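Local coordinates for protein beta-galactosidase (Bacillus circulans, PDB 4MAD) that probably hydrolyses terminal non-reducing beta-D-galactose residues from beta-D-galactosides, as a glycoside hydrolase of family 35, at residues 29-34 with 59-64; 363-368 with 501-506; 417-422 with 431-436. One frame throughout, in Å; residues are numbered along the deposited sequence.

Overall arrangement
The three contacts lie at three different sheets of one chain. Contact 1 (29-34 with 59-64) lies in the family 35 catalytic region, where strands 34-38 and 62-66 are neighbours in the parallel eight-stranded barrel. Contacts 2 and 3 belong to the all-beta part: contact 2 joins the end of strand 357-366, in an antiparallel eight-stranded sheet, to the loop 501-506, and contact 3 (417-422 with 431-436) is the edge hairpin of another antiparallel sheet. Along the chain contact 1 closes first; contact 3 is then nested inside the loop that contact 2 closes. Centres of contacts 2 and 3 are 25 Å apart, whereas contact 1 is 54 and 47 Å from them, across the chain's centre. Tyr-306 nevertheless brings the family 35 region up to contact 3.

Contact 1 of 3, residues 29-34 with 59-64; sequences KEIRLL and GFNTVE
Two donors grip Asn-61 OD1: the backbone N of Leu-34, 3.0 Å from OD1, and the hydroxyl of Thr-62, with OG1 2.8 Å from OD1. Both come from above the carbonyl plane, by 33° for the Leu-34 amide. The site lies at the start of two adjacent strands of the TIM barrel, 34-38 and 62-66, just after helix 48-58 ends in a Schellman motif at Gly-59. The same carboxamide uses its other end as well, since Asn-61 ND2 donates to Arg-32 O at 3.0 Å along a nearly straight line (166°), within the plane of the amide. Asn-61 CG stands in the crowded position between backbone N and carbonyl carbon (chi1 57°), which turns the amide back against 32-34, and the bonds at both its ends fix its flip. Leu-34 O completes the join: Asn-61 N reaches it at 2.9 Å, and Thr-62 N adds a weak bond. Around this polar core, Ile-31 CD1 meets the amide tip to tip, and the Leu-33 side chain crosses that of Thr-62 obliquely, CD2 nearest OG1. Phe-60, whose ring packs edge-to-face with Phe-336, presents its edge to the Leu-34 carbonyl, CD1 lying 3.5 Å from Leu-34 O.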
# COMPACT_ATOMS: atom_id res chain seq x y z
N LYS A 29 5.38 -20.08 -30.73
CA LYS A 29 5.44 -21.23 -29.91
C LYS A 29 4.45 -21.19 -28.79
O LYS A 29 4.13 -20.14 -28.31
CB LYS A 29 6.81 -21.28 -29.31
CG LYS A 29 7.11 -22.48 -28.57
CD LYS A 29 8.49 -22.46 -28.07
CE LYS A 29 9.48 -22.19 -29.19
NZ LYS A 29 8.93 -21.29 -30.18
N GLU A 30 4.02 -22.34 -28.35
CA GLU A 30 3.27 -22.42 -27.12
C GLU A 30 4.13 -21.98 -25.97
O GLU A 30 5.30 -22.20 -25.97
CB GLU A 30 2.73 -23.81 -26.89
CG GLU A 30 1.97 -24.28 -28.07
CD GLU A 30 1.08 -25.46 -27.82
OE1 GLU A 30 1.24 -26.13 -26.80
OE2 GLU A 30 0.22 -25.70 -28.67
N ILE A 31 3.49 -21.27 -25.04
CA ILE A 31 4.12 -20.85 -23.83
C ILE A 31 3.18 -21.06 -22.65
O ILE A 31 2.00 -20.92 -22.76
CB ILE A 31 4.48 -19.38 -23.88
CG1 ILE A 31 5.28 -18.98 -22.65
CG2 ILE A 31 3.28 -18.55 -24.02
CD1 ILE A 31 6.16 -17.88 -22.85
N ARG A 32 3.72 -21.39 -21.50
CA ARG A 32 2.94 -21.35 -20.30
C ARG A 32 3.48 -20.15 -19.52
O ARG A 32 4.62 -20.07 -19.31
CB ARG A 32 3.13 -22.61 -19.48
CG ARG A 32 2.22 -22.70 -18.34
CD ARG A 32 2.78 -23.53 -17.28
NE ARG A 32 2.88 -24.93 -17.63
CZ ARG A 32 2.00 -25.87 -17.31
NH1 ARG A 32 0.91 -25.61 -16.62
NH2 ARG A 32 2.25 -27.10 -17.66
N LEU A 33 2.64 -19.21 -19.14
CA LEU A 33 3.12 -18.08 -18.37
C LEU A 33 3.26 -18.48 -16.94
O LEU A 33 2.31 -18.90 -16.29
CB LEU A 33 2.22 -16.86 -18.53
CG LEU A 33 2.06 -16.44 -19.97
CD1 LEU A 33 0.96 -15.54 -20.19
CD2 LEU A 33 3.30 -15.84 -20.48
N LEU A 34 4.47 -18.34 -16.46
CA LEU A 34 4.76 -18.52 -15.09
C LEU A 34 5.22 -17.15 -14.64
O LEU A 34 6.35 -16.84 -14.89
CB LEU A 34 5.88 -19.52 -14.92
CG LEU A 34 5.54 -20.96 -15.28
CD1 LEU A 34 6.71 -21.82 -15.10
CD2 LEU A 34 4.44 -21.44 -14.46
N GLY A 59 12.61 -19.65 -11.74
CA GLY A 59 11.95 -20.18 -12.89
C GLY A 59 10.76 -19.47 -13.51
O GLY A 59 10.25 -19.98 -14.45
N PHE A 60 10.41 -18.31 -12.99
CA PHE A 60 9.45 -17.49 -13.63
C PHE A 60 9.97 -17.02 -14.96
O PHE A 60 11.14 -16.85 -15.11
CB PHE A 60 9.19 -16.31 -12.73
CG PHE A 60 8.49 -16.69 -11.47
CD1 PHE A 60 7.18 -17.03 -11.49
CD2 PHE A 60 9.15 -16.78 -10.30
CE1 PHE A 60 6.54 -17.41 -10.36
CE2 PHE A 60 8.51 -17.15 -9.19
CZ PHE A 60 7.22 -17.50 -9.23
N ASN A 61 9.07 -16.89 -15.91
CA ASN A 61 9.40 -16.29 -17.18
C ASN A 61 8.85 -14.87 -17.33
O ASN A 61 9.18 -14.21 -18.25
CB ASN A 61 9.02 -17.15 -18.35
CG ASN A 61 7.54 -17.53 -18.39
OD1 ASN A 61 6.69 -16.93 -17.80
ND2 ASN A 61 7.27 -18.59 -19.09
N THR A 62 8.06 -14.43 -16.35
CA THR A 62 7.36 -13.19 -16.41
C THR A 62 7.31 -12.56 -15.02
O THR A 62 7.28 -13.26 -14.06
CB THR A 62 5.95 -13.47 -16.92
OG1 THR A 62 6.00 -14.22 -18.12
CG2 THR A 62 5.22 -12.21 -17.14
N VAL A 63 7.29 -11.23 -14.96
CA VAL A 63 7.03 -10.49 -13.75
C VAL A 63 5.81 -9.60 -14.03
O VAL A 63 5.63 -9.16 -15.10
CB VAL A 63 8.21 -9.62 -13.26
CG1 VAL A 63 8.60 -8.59 -14.24
CG2 VAL A 63 7.90 -8.99 -11.96
N GLU A 64 4.98 -9.41 -13.01
CA GLU A 64 3.78 -8.68 -13.13
C GLU A 64 3.76 -7.60 -12.07
O GLU A 64 4.04 -7.88 -10.96
CB GLU A 64 2.58 -9.59 -12.96
CG GLU A 64 1.25 -8.91 -12.90
CD GLU A 64 0.92 -8.45 -11.49
OE1 GLU A 64 0.95 -9.25 -10.57
OE2 GLU A 64 0.67 -7.26 -11.35

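Contact 2 of 3, residues 363-368 with 501-506; sequences EHAGLL and LEFTAD
Phe-503 and Glu-363 cross at about a right angle, and their first side-chain carbons are pressed together, Glu-363 CB lying 3.4 Å from Phe-503 CB. The Phe-503 ring, with CG anti to its own carbonyl carbon (chi1 -61°), extends along the backbone of 363-365 and turns an edge to His-364: its CD1 is 3.5 Å from His-364 C. From there the same CD1 reaches the methyl of Ala-365, at 3.8 Å from CB. The same methyl also meets the backbone, Ala-365 CB lying 3.4 Å from Glu-502 O. The His-364 ring brings its edge to Ala-505 CA, while its ND1 is hydrogen-bonded to His-516, the two rings being nearly perpendicular. The backbone sets this arrangement through a single antiparallel bridge, a hydrogen-bonded pair: His-364 N donates to Thr-504 O at 2.8 Å, and Thr-504 N returns to His-364 O at 3.2 Å. An alanine in place of Phe-503 would lose the ring and would probably leave the Ala-365 methyl and the His-364 backbone less well covered. Glu-363 and Ala-365 bond to strand 514-522 along one edge of strand 357-366, His-364 to the loop along the other; the Phe-503 ring still touches Phe-515 and Lys-517 of 514-522, while neighbouring Leu-501 reaches Ile-374 of helix 371-374.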
# COMPACT_ATOMS: atom_id res chain seq x y z
N GLU A 363 17.46 14.05 22.11
CA GLU A 363 16.65 15.22 21.79
C GLU A 363 15.18 14.86 21.61
O GLU A 363 14.86 13.76 21.15
CB GLU A 363 17.19 15.90 20.52
CG GLU A 363 18.70 15.99 20.45
CD GLU A 363 19.18 17.01 19.44
OE1 GLU A 363 19.26 18.20 19.79
OE2 GLU A 363 19.48 16.61 18.29
N HIS A 364 14.30 15.78 21.97
CA HIS A 364 12.89 15.57 21.84
C HIS A 364 12.10 16.86 21.48
O HIS A 364 12.46 17.95 21.81
CB HIS A 364 12.34 15.04 23.14
CG HIS A 364 13.23 14.11 23.88
ND1 HIS A 364 13.21 12.76 23.68
CD2 HIS A 364 14.09 14.33 24.89
CE1 HIS A 364 14.07 12.18 24.50
NE2 HIS A 364 14.63 13.12 25.24
N ALA A 365 11.00 16.69 20.79
CA ALA A 365 10.12 17.80 20.52
C ALA A 365 8.67 17.38 20.50
O ALA A 365 8.33 16.48 19.82
CB ALA A 365 10.47 18.44 19.27
N GLY A 366 7.85 18.08 21.26
CA GLY A 366 6.42 17.89 21.26
C GLY A 366 5.76 18.34 19.99
O GLY A 366 5.97 19.42 19.54
N LEU A 367 4.92 17.49 19.45
CA LEU A 367 4.28 17.76 18.20
C LEU A 367 3.40 19.03 18.29
O LEU A 367 3.49 19.87 17.49
CB LEU A 367 3.40 16.58 17.84
CG LEU A 367 2.68 16.63 16.53
CD1 LEU A 367 2.27 15.28 16.04
CD2 LEU A 367 1.52 17.42 16.62
N LEU A 368 2.62 19.13 19.34
CA LEU A 368 1.79 20.28 19.58
C LEU A 368 2.57 21.58 19.83
O LEU A 368 2.03 22.66 19.79
CB LEU A 368 0.85 19.99 20.73
CG LEU A 368 -0.27 19.02 20.40
CD1 LEU A 368 -1.13 18.78 21.57
CD2 LEU A 368 -1.07 19.47 19.28
N LEU A 501 12.16 21.25 12.39
CA LEU A 501 11.99 20.89 13.75
C LEU A 501 13.24 21.28 14.52
O LEU A 501 14.29 21.22 13.99
CB LEU A 501 11.80 19.40 13.83
CG LEU A 501 10.44 18.79 13.55
CD1 LEU A 501 10.49 17.33 13.65
CD2 LEU A 501 9.38 19.33 14.42
N GLU A 502 13.06 21.66 15.77
CA GLU A 502 14.13 21.88 16.73
C GLU A 502 13.78 21.11 17.98
O GLU A 502 12.65 20.87 18.25
CB GLU A 502 14.32 23.35 17.05
CG GLU A 502 14.62 24.24 15.87
CD GLU A 502 16.06 24.13 15.36
OE1 GLU A 502 16.85 23.55 16.04
OE2 GLU A 502 16.40 24.69 14.31
N PHE A 503 14.79 20.76 18.75
CA PHE A 503 14.67 19.84 19.84
C PHE A 503 15.37 20.33 21.09
O PHE A 503 16.36 20.94 20.99
CB PHE A 503 15.33 18.50 19.46
CG PHE A 503 14.75 17.81 18.28
CD1 PHE A 503 13.85 16.81 18.43
CD2 PHE A 503 15.11 18.16 17.04
CE1 PHE A 503 13.31 16.20 17.36
CE2 PHE A 503 14.57 17.50 15.95
CZ PHE A 503 13.68 16.54 16.12
N THR A 504 14.88 19.94 22.25
CA THR A 504 15.55 20.07 23.55
C THR A 504 15.62 18.71 24.24
O THR A 504 15.07 17.78 23.80
CB THR A 504 14.83 20.87 24.63
OG1 THR A 504 13.72 21.54 24.12
CG2 THR A 504 15.77 21.77 25.31
N ALA A 505 16.31 18.67 25.38
CA ALA A 505 16.45 17.50 26.24
C ALA A 505 15.42 17.58 27.33
O ALA A 505 15.53 16.93 28.35
CB ALA A 505 17.75 17.50 26.90
N ASP A 506 14.38 18.33 27.09
CA ASP A 506 13.51 18.80 28.12
C ASP A 506 12.51 17.71 28.37
O ASP A 506 12.68 16.63 27.94
CB ASP A 506 12.77 20.02 27.63
CG ASP A 506 13.24 21.32 28.31
OD1 ASP A 506 14.35 21.32 28.83
OD2 ASP A 506 12.52 22.34 28.28

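Contact 3 of 3, residues 417-422 with 431-436; sequences HDRGQV and IVERNR
The guanidinium of Arg-434 lies flat on the imidazole of His-417, with centres 3.6 Å apart and planes inclined by only 8°. Arg-434 NH1 sits over the middle of the ring, and in the other direction His-417 NE2 lies over the centre of the guanidinium. At the guanidinium edge, Asp-418 OD1 accepts from NH1 of Arg-434 at 2.9 Å in a salt bridge, only 3° out of the guanidinium plane. One cation is therefore held by a face and an edge at once, and its NH1 has a further salt bridge to Asp-470. Its arm, extended from CG to NE with CG anti to the backbone N (chi1 -178°), runs beside the Asp-418 side chain, and Arg-434 N bonds to Asp-418 O at 3.0 Å.

A second shell fixes these partners. His-417 ND1 is bonded to Tyr-471 O, and Asp-418 OD2 pairs with Lys-472; the nearby cations Arg-434 and Lys-472 would probably favour a charged Asp-418. Arg-419 and Glu-433, the neighbouring non-hydrogen-bonded pair, run side by side, joined by a weak salt bridge from NE of Arg-419 to OE2 of Glu-433, 3.4 Å, while Arg-419 NH1 is bonded to His-579.

One residue further along, Gly-420 and Val-432 form the hydrogen-bonded pair, Gly-420 N to Val-432 O and Val-432 N to Gly-420 O both at 2.9 Å, with Val-432 CG2 against the Gly-420 backbone. The paired backbones form an antiparallel beta hairpin, strands 419-424 and 427-433, at the edge of a six-stranded sheet. The stack lies just beyond its open end, beside a classic beta bulge where Asp-418 and Arg-419 both face Glu-457 of strand 449-457.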
# COMPACT_ATOMS: atom_id res chain seq x y z
N HIS A 417 -12.02 9.35 11.31
CA HIS A 417 -11.40 8.51 10.34
C HIS A 417 -9.90 8.77 10.37
O HIS A 417 -9.44 9.62 9.65
CB HIS A 417 -11.94 8.84 8.95
CG HIS A 417 -13.31 8.30 8.68
ND1 HIS A 417 -13.91 8.37 7.45
CD2 HIS A 417 -14.17 7.64 9.47
CE1 HIS A 417 -15.07 7.78 7.49
NE2 HIS A 417 -15.27 7.35 8.71
N ASP A 418 -9.15 8.04 11.18
CA ASP A 418 -9.60 6.87 11.89
C ASP A 418 -9.33 6.76 13.40
O ASP A 418 -9.85 5.90 14.03
CB ASP A 418 -9.01 5.69 11.18
CG ASP A 418 -9.08 5.83 9.70
OD1 ASP A 418 -10.19 5.84 9.22
OD2 ASP A 418 -8.07 5.97 9.04
N ARG A 419 -8.48 7.63 13.90
CA ARG A 419 -8.09 7.65 15.29
C ARG A 419 -7.71 9.06 15.69
O ARG A 419 -7.09 9.76 14.96
CB ARG A 419 -6.89 6.77 15.48
CG ARG A 419 -6.68 6.29 16.86
CD ARG A 419 -5.62 5.22 16.85
NE ARG A 419 -5.34 4.64 18.15
CZ ARG A 419 -4.42 5.08 19.00
NH1 ARG A 419 -3.69 6.14 18.75
NH2 ARG A 419 -4.24 4.45 20.11
N GLY A 420 -8.09 9.43 16.89
CA GLY A 420 -7.65 10.71 17.34
C GLY A 420 -7.41 10.83 18.81
O GLY A 420 -8.05 10.17 19.58
N GLN A 421 -6.53 11.74 19.15
CA GLN A 421 -6.19 12.06 20.50
C GLN A 421 -6.71 13.45 20.83
O GLN A 421 -6.48 14.36 20.13
CB GLN A 421 -4.69 12.06 20.66
CG GLN A 421 -4.04 10.70 20.45
CD GLN A 421 -2.51 10.79 20.24
OE1 GLN A 421 -2.03 10.88 19.15
NE2 GLN A 421 -1.79 10.78 21.31
N VAL A 422 -7.46 13.53 21.91
CA VAL A 422 -8.16 14.70 22.29
C VAL A 422 -7.53 15.39 23.52
O VAL A 422 -7.22 14.78 24.45
CB VAL A 422 -9.63 14.37 22.60
CG1 VAL A 422 -10.41 15.58 22.88
CG2 VAL A 422 -10.22 13.62 21.51
N ILE A 431 -8.80 9.14 23.72
CA ILE A 431 -8.80 8.87 22.30
C ILE A 431 -10.19 8.53 21.81
O ILE A 431 -10.96 7.96 22.52
CB ILE A 431 -7.91 7.71 21.92
CG1 ILE A 431 -8.34 6.50 22.66
CG2 ILE A 431 -6.51 7.96 22.27
CD1 ILE A 431 -7.31 5.43 22.64
N VAL A 432 -10.47 8.93 20.60
CA VAL A 432 -11.60 8.46 19.86
C VAL A 432 -11.13 7.56 18.69
O VAL A 432 -10.16 7.83 18.07
CB VAL A 432 -12.43 9.61 19.30
CG1 VAL A 432 -13.17 10.31 20.41
CG2 VAL A 432 -11.57 10.57 18.62
N GLU A 433 -11.88 6.52 18.45
CA GLU A 433 -11.53 5.51 17.48
C GLU A 433 -12.69 5.24 16.55
O GLU A 433 -13.81 5.31 16.92
CB GLU A 433 -11.14 4.24 18.20
CG GLU A 433 -9.90 4.37 19.05
CD GLU A 433 -9.16 3.05 19.25
OE1 GLU A 433 -9.58 2.33 20.13
OE2 GLU A 433 -8.16 2.74 18.56
N ARG A 434 -12.36 4.89 15.32
CA ARG A 434 -13.38 4.65 14.31
C ARG A 434 -14.31 3.51 14.68
O ARG A 434 -15.45 3.55 14.39
CB ARG A 434 -12.75 4.37 12.95
CG ARG A 434 -13.68 4.14 11.83
CD ARG A 434 -13.06 4.41 10.50
NE ARG A 434 -13.93 4.08 9.41
CZ ARG A 434 -13.68 4.37 8.16
NH1 ARG A 434 -12.57 4.96 7.83
NH2 ARG A 434 -14.53 4.04 7.23
N ASN A 435 -13.76 2.46 15.25
CA ASN A 435 -14.50 1.25 15.51
C ASN A 435 -15.19 1.35 16.83
O ASN A 435 -14.60 1.46 17.87
CB ASN A 435 -13.63 0.01 15.44
CG ASN A 435 -13.02 -0.18 14.07
OD1 ASN A 435 -11.94 -0.72 13.94
ND2 ASN A 435 -13.70 0.29 13.09
N ARG A 436 -16.48 1.33 16.74
CA ARG A 436 -17.33 2.41 17.09
C ARG A 436 -17.98 2.23 18.45
O ARG A 436 -17.77 1.25 19.13
CB ARG A 436 -18.32 2.73 15.95
CG ARG A 436 -18.03 1.95 14.59
CD ARG A 436 -18.83 2.47 13.37
NE ARG A 436 -19.64 3.66 13.66
CZ ARG A 436 -20.14 4.49 12.75
NH1 ARG A 436 -19.96 4.25 11.47
NH2 ARG A 436 -20.83 5.55 13.12